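Local coordinates for transcriptional regulatory protein PdtaR (Mycobacterium tuberculosis, PDB 1SD5) that probably acts as the response regulator of the PdtaR/PdtaS two-component system, controlling transcriptional antitermination through a C-terminal RNA-binding ANTAR domain, at residues V90-S95 / Y111-F116; R152-R157 / T187-A192. All blocks are in the same frame, centred on the assembly; numbering follows the deposited sequence.

Interaction 1 (V90-S95 / Y111-F116); sequences VLTAFS and YLVKPF
Leu112 is gripped by Val90 and Thr92 through its backbone N and O: its N donates to Val90 O at 2.9 Å, and its O accepts from Thr92 N. Two residues on, Lys114 N reaches Thr92 O over 2.8 Å with 163° at the hydrogen. CA-H...O contacts from Tyr111 to Val90 O and from Val113 to Thr92 O give each of these carbonyls a second, weaker donor. The two strand segments run parallel with a 41° twist.

Apolar contacts divide between the two sheet faces. With Leu91 and Leu112 lying side by side, their CD2 methyls meet at 3.8 Å. Leu91 CD2 also reaches Phe116 CE2 at 3.8 Å, while Leu112 CD2 sits over one face of that ring, offset toward its rim. On the other face Thr92 CG2 lies 4.0 Å from Tyr111 CB, and Val113 CG1 packs against Phe94 CB at 4.1 Å.

Polar bridging occurs beyond the strand bonds, where a water accepts from Phe94 N and donates to Lys114 O. The aliphatic part of Lys114 runs beside Leu91 CB, then bends at its third torsion (chi3 -79°), and NZ forms a salt bridge with Asp65, the predicted phosphorylation site. A cis peptide links Lys114 to Pro115. Joined by helix 97-103, these strands form a beta-alpha-beta unit of the CheY-like receiver fold, with the lysine placed at the acidic site as in related receivers.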
loop_
_atom_site.group_PDB
_atom_site.type_symbol
_atom_site.label_atom_id
_atom_site.label_comp_id
_atom_site.label_asym_id
_atom_site.label_seq_id
_atom_site.Cartn_x
_atom_site.Cartn_y
_atom_site.Cartn_z
ATOM N N VAL A 90 0.159 -1.351 -7.398
ATOM C CA VAL A 90 0.135 -0.859 -8.767
ATOM C C VAL A 90 1.176 -1.571 -9.616
ATOM O O VAL A 90 2.372 -1.510 -9.327
ATOM C CB VAL A 90 0.392 0.653 -8.835
ATOM C CG1 VAL A 90 0.245 1.145 -10.263
ATOM C CG2 VAL A 90 -0.584 1.402 -7.918
ATOM N N LEU A 91 0.714 -2.255 -10.658
ATOM C CA LEU A 91 1.607 -2.982 -11.559
ATOM C C LEU A 91 2.245 -2.029 -12.570
ATOM O O LEU A 91 1.562 -1.214 -13.187
ATOM C CB LEU A 91 0.832 -4.075 -12.317
ATOM C CG LEU A 91 -0.118 -4.957 -11.507
ATOM C CD1 LEU A 91 -0.917 -5.857 -12.439
ATOM C CD2 LEU A 91 0.641 -5.788 -10.480
ATOM N N THR A 92 3.557 -2.139 -12.755
ATOM C CA THR A 92 4.282 -1.189 -13.594
ATOM C C THR A 92 5.448 -1.868 -14.306
ATOM O O THR A 92 6.089 -2.739 -13.732
ATOM C CB THR A 92 4.835 -0.046 -12.736
ATOM O OG1 THR A 92 5.472 0.921 -13.574
ATOM C CG2 THR A 92 5.945 -0.536 -11.805
ATOM N N ALA A 93 5.767 -1.432 -15.525
ATOM C CA ALA A 93 7.073 -1.733 -16.096
ATOM C C ALA A 93 8.119 -1.078 -15.219
ATOM O O ALA A 93 7.848 -0.066 -14.579
ATOM C CB ALA A 93 7.195 -1.218 -17.523
ATOM N N PHE A 94 9.311 -1.663 -15.194
ATOM C CA PHE A 94 10.400 -1.140 -14.370
ATOM C C PHE A 94 10.583 0.349 -14.638
ATOM O O PHE A 94 10.717 1.146 -13.707
ATOM C CB PHE A 94 11.695 -1.884 -14.677
ATOM C CG PHE A 94 12.874 -1.397 -13.877
ATOM C CD1 PHE A 94 12.892 -1.545 -12.502
ATOM C CD2 PHE A 94 13.939 -0.773 -14.490
ATOM C CE1 PHE A 94 13.959 -1.094 -11.757
ATOM C CE2 PHE A 94 15.022 -0.325 -13.747
ATOM C CZ PHE A 94 15.027 -0.487 -12.383
ATOM N N SER A 95 10.564 0.716 -15.912
ATOM C CA SER A 95 10.847 2.084 -16.334
ATOM C C SER A 95 9.769 3.089 -15.915
ATOM O O SER A 95 9.995 4.296 -15.997
ATOM C CB SER A 95 11.013 2.138 -17.852
ATOM O OG SER A 95 9.755 2.003 -18.492
ATOM N N TYR A 111 4.269 -0.220 -5.649
ATOM C CA TYR A 111 4.402 -0.765 -6.995
ATOM C C TYR A 111 4.901 -2.191 -6.997
ATOM O O TYR A 111 5.543 -2.652 -6.047
ATOM C CB TYR A 111 5.252 0.115 -7.913
ATOM C CG TYR A 111 6.735 0.230 -7.627
ATOM C CD1 TYR A 111 7.613 -0.803 -7.927
ATOM C CD2 TYR A 111 7.275 1.413 -7.104
ATOM C CE1 TYR A 111 8.978 -0.673 -7.696
ATOM C CE2 TYR A 111 8.638 1.538 -6.861
ATOM C CZ TYR A 111 9.480 0.489 -7.162
ATOM O OH TYR A 111 10.830 0.606 -6.936
ATOM N N LEU A 112 4.581 -2.873 -8.089
ATOM C CA LEU A 112 5.064 -4.207 -8.389
ATOM C C LEU A 112 5.474 -4.238 -9.851
ATOM O O LEU A 112 4.668 -3.970 -10.756
ATOM C CB LEU A 112 3.974 -5.248 -8.143
ATOM C CG LEU A 112 4.295 -6.686 -8.582
ATOM C CD1 LEU A 112 5.566 -7.208 -7.927
ATOM C CD2 LEU A 112 3.129 -7.590 -8.245
ATOM N N VAL A 113 6.741 -4.540 -10.083
ATOM C CA VAL A 113 7.284 -4.523 -11.431
ATOM C C VAL A 113 6.836 -5.772 -12.179
ATOM O O VAL A 113 6.926 -6.888 -11.657
ATOM C CB VAL A 113 8.824 -4.406 -11.414
ATOM C CG1 VAL A 113 9.387 -4.636 -12.794
ATOM C CG2 VAL A 113 9.251 -3.026 -10.888
ATOM N N LYS A 114 6.314 -5.555 -13.383
ATOM C CA LYS A 114 6.035 -6.613 -14.360
ATOM C C LYS A 114 7.246 -6.854 -15.242
ATOM O O LYS A 114 7.998 -5.923 -15.541
ATOM C CB LYS A 114 4.901 -6.189 -15.289
ATOM C CG LYS A 114 3.649 -5.708 -14.633
ATOM C CD LYS A 114 2.598 -5.324 -15.671
ATOM C CE LYS A 114 2.838 -3.946 -16.294
ATOM N NZ LYS A 114 1.849 -3.638 -17.379
ATOM N N PRO A 115 7.419 -8.078 -15.727
ATOM C CA PRO A 115 6.613 -9.241 -15.353
ATOM C C PRO A 115 6.916 -9.757 -13.958
ATOM O O PRO A 115 8.001 -9.500 -13.431
ATOM C CB PRO A 115 7.050 -10.305 -16.373
ATOM C CG PRO A 115 7.835 -9.589 -17.397
ATOM C CD PRO A 115 8.440 -8.415 -16.732
ATOM N N PHE A 116 5.944 -10.449 -13.360
ATOM C CA PHE A 116 6.008 -10.858 -11.956
ATOM C C PHE A 116 5.468 -12.281 -11.804
ATOM O O PHE A 116 4.655 -12.745 -12.614
ATOM C CB PHE A 116 5.237 -9.917 -11.037
ATOM C CG PHE A 116 3.771 -9.849 -11.327
ATOM C CD1 PHE A 116 2.898 -10.768 -10.773
ATOM C CD2 PHE A 116 3.257 -8.863 -12.159
ATOM C CE1 PHE A 116 1.533 -10.710 -11.047
ATOM C CE2 PHE A 116 1.901 -8.794 -12.427
ATOM C CZ PHE A 116 1.032 -9.728 -11.867
HETATM O O HOH W 1 9.715 -4.200 -16.638
#

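Interaction 2 (R152-R157 / T187-A192); sequences RKLVER and TMKRVA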
loop_
_atom_site.group_PDB
_atom_site.type_symbol
_atom_site.label_atom_id
_atom_site.label_comp_id
_atom_site.label_asym_id
_atom_site.label_seq_id
_atom_site.Cartn_x
_atom_site.Cartn_y
_atom_site.Cartn_z
ATOM N N ARG A 152 3.462 11.394 9.957
ATOM C CA ARG A 152 3.792 10.513 8.832
ATOM C C ARG A 152 5.268 10.639 8.434
ATOM O O ARG A 152 5.958 9.634 8.270
ATOM C CB ARG A 152 2.883 10.776 7.631
ATOM C CG ARG A 152 2.949 9.704 6.532
ATOM C CD ARG A 152 2.248 10.099 5.238
ATOM N NE ARG A 152 2.135 8.990 4.287
ATOM C CZ ARG A 152 1.784 9.126 3.007
ATOM N NH1 ARG A 152 1.517 10.321 2.503
ATOM N NH2 ARG A 152 1.708 8.056 2.220
ATOM N N LYS A 153 5.752 11.866 8.287
ATOM C CA LYS A 153 7.160 12.062 7.930
ATOM C C LYS A 153 8.084 11.437 8.976
ATOM O O LYS A 153 9.070 10.784 8.628
ATOM C CB LYS A 153 7.486 13.537 7.788
ATOM C CG LYS A 153 6.917 14.187 6.561
ATOM C CD LYS A 153 7.297 15.661 6.560
ATOM C CE LYS A 153 6.726 16.415 5.387
ATOM N NZ LYS A 153 6.942 17.881 5.586
ATOM N N LEU A 154 7.761 11.651 10.250
ATOM C CA LEU A 154 8.575 11.142 11.357
ATOM C C LEU A 154 8.610 9.617 11.372
ATOM O O LEU A 154 9.671 9.000 11.496
ATOM C CB LEU A 154 8.038 11.679 12.691
ATOM C CG LEU A 154 8.597 11.056 13.975
ATOM C CD1 LEU A 154 10.066 11.293 14.066
ATOM C CD2 LEU A 154 7.892 11.579 15.223
ATOM N N VAL A 155 7.446 9.000 11.224
ATOM C CA VAL A 155 7.367 7.548 11.223
ATOM C C VAL A 155 8.150 7.001 10.030
ATOM O O VAL A 155 8.840 5.986 10.136
ATOM C CB VAL A 155 5.899 7.071 11.181
ATOM C CG1 VAL A 155 5.817 5.605 10.796
ATOM C CG2 VAL A 155 5.224 7.325 12.525
ATOM N N GLU A 156 8.083 7.689 8.903
ATOM C CA GLU A 156 8.847 7.251 7.733
ATOM C C GLU A 156 10.368 7.324 7.957
ATOM O O GLU A 156 11.103 6.429 7.523
ATOM C CB GLU A 156 8.436 8.030 6.483
ATOM C CG GLU A 156 7.067 7.624 5.952
ATOM C CD GLU A 156 7.041 6.193 5.439
ATOM O OE1 GLU A 156 7.800 5.897 4.504
ATOM O OE2 GLU A 156 6.274 5.367 5.978
ATOM N N ARG A 157 10.823 8.362 8.656
ATOM C CA ARG A 157 12.228 8.473 9.031
ATOM C C ARG A 157 12.634 7.359 9.988
ATOM O O ARG A 157 13.713 6.762 9.850
ATOM C CB ARG A 157 12.531 9.846 9.623
ATOM C CG ARG A 157 12.587 10.933 8.572
ATOM C CD ARG A 157 12.444 12.333 9.119
ATOM N NE ARG A 157 13.584 12.712 9.939
ATOM C CZ ARG A 157 13.532 13.638 10.888
ATOM N NH1 ARG A 157 12.389 14.268 11.141
ATOM N NH2 ARG A 157 14.623 13.932 11.586
ATOM N N THR A 187 2.436 6.125 22.111
ATOM C CA THR A 187 2.019 6.443 20.749
ATOM C C THR A 187 3.099 6.093 19.725
ATOM O O THR A 187 4.285 5.991 20.060
ATOM C CB THR A 187 1.700 7.942 20.655
ATOM O OG1 THR A 187 2.823 8.703 21.115
ATOM C CG2 THR A 187 0.571 8.339 21.615
ATOM N N MET A 188 2.689 5.918 18.470
ATOM C CA MET A 188 3.632 5.791 17.368
ATOM C C MET A 188 4.586 6.979 17.346
ATOM O O MET A 188 5.788 6.813 17.161
ATOM C CB MET A 188 2.894 5.698 16.030
ATOM C CG MET A 188 2.396 4.309 15.706
ATOM S SD MET A 188 1.487 4.256 14.139
ATOM C CE MET A 188 1.957 5.665 13.400
ATOM N N LYS A 189 4.052 8.174 17.567
ATOM C CA LYS A 189 4.881 9.369 17.582
ATOM C C LYS A 189 6.042 9.272 18.573
ATOM O O LYS A 189 7.196 9.545 18.233
ATOM C CB LYS A 189 4.041 10.610 17.878
ATOM C CG LYS A 189 4.876 11.874 18.049
ATOM C CD LYS A 189 4.042 13.038 18.575
ATOM C CE LYS A 189 3.626 12.814 20.022
ATOM N NZ LYS A 189 4.046 13.930 20.929
ATOM N N ARG A 190 5.745 8.893 19.809
ATOM C CA ARG A 190 6.781 8.801 20.833
ATOM C C ARG A 190 7.817 7.719 20.509
ATOM O O ARG A 190 9.026 7.929 20.660
ATOM C CB ARG A 190 6.155 8.529 22.200
ATOM C CG ARG A 190 5.782 9.776 22.959
ATOM C CD ARG A 190 5.843 9.587 24.465
ATOM N NE ARG A 190 5.359 10.752 25.189
ATOM C CZ ARG A 190 5.600 10.961 26.473
ATOM N NH1 ARG A 190 6.314 10.078 27.164
ATOM N NH2 ARG A 190 5.125 12.030 27.065
ATOM N N VAL A 191 7.347 6.561 20.062
ATOM C CA VAL A 191 8.255 5.480 19.685
ATOM C C VAL A 191 9.180 5.930 18.549
ATOM O O VAL A 191 10.395 5.717 18.605
ATOM C CB VAL A 191 7.479 4.229 19.267
ATOM C CG1 VAL A 191 8.387 3.193 18.613
ATOM C CG2 VAL A 191 6.754 3.642 20.476
ATOM N N ALA A 192 8.601 6.578 17.547
ATOM C CA ALA A 192 9.369 7.038 16.397
ATOM C C ALA A 192 10.384 8.098 16.812
ATOM O O ALA A 192 11.532 8.073 16.352
ATOM C CB ALA A 192 8.443 7.550 15.286
#
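Leu154 overlaps Ala192 and the helical turn that carries it: its CG lies 3.7 Å from Ala192 CB, and its CD2 stands 3.7 Å from Lys189 O. The same CD2 methyl comes to 4.1 Å from Lys189 CG, so one leucine branch spans a backbone carbonyl and the aliphatic root of a lysine. The leucine sets CG opposite its backbone N (chi1 169°), which carries the branched end over the alanine methyl. Beyond CG, the lysine chain leads away from Leu154, bending at its third and fourth torsions.

Val155 makes the second group of contacts, mainly through CG2. This methyl meets Met188 CE at 3.8 Å and Ala192 CB at 4.2 Å, the valine and methionine side chains running obliquely to one another. As modelled, a nearly eclipsed third torsion of the methionine (18°) places CE beside the valine. Ala192 therefore receives both Leu154 and Val155, and its short side chain is consistent with the close 5.6 Å approach of its CA to Val155 CA. The two short helical segments are 9.2 Å apart at their axes and cross at 43°; the 221 Å² they bury involves mainly apolar side-chain contacts, with Leu154 also touching the Lys189 carbonyl.

The start of the second helix is held both by its own cap and from helix 118-141. Thr187 is its N-cap, OG1 accepting from Arg190 N at 3.2 Å, and Glu141 OE2 accepts the Met188 N-H.

Within the ANTAR domain, the contact joins helix 145-166 to the N-terminal part of helix 188-199. Helix 170-184 packs on Met188 through Phe174 and Ile177, helix 118-141 meets Val155 through Glu134, and farther along helix 188-199 Leu196 continues the surface against Leu154.

Interaction 1 belongs to the receiver domain and interaction 2 to the ANTAR domain, on opposite sides of the chain's centre. Their centres are 29 Å apart and their nearest atoms about 12 Å, so neither touches the other. They follow in series along the chain, and helix 118-141 borders both: Leu121 and Ala124 meet the strand pair, whereas Glu134 and Glu141 meet the helix pair. Interaction 1 lies at the predicted phosphorylation site, interaction 2 in the RNA-binding domain. The shared helix is thus a physical connection between them, although this geometry alone demonstrates no signal passing along it.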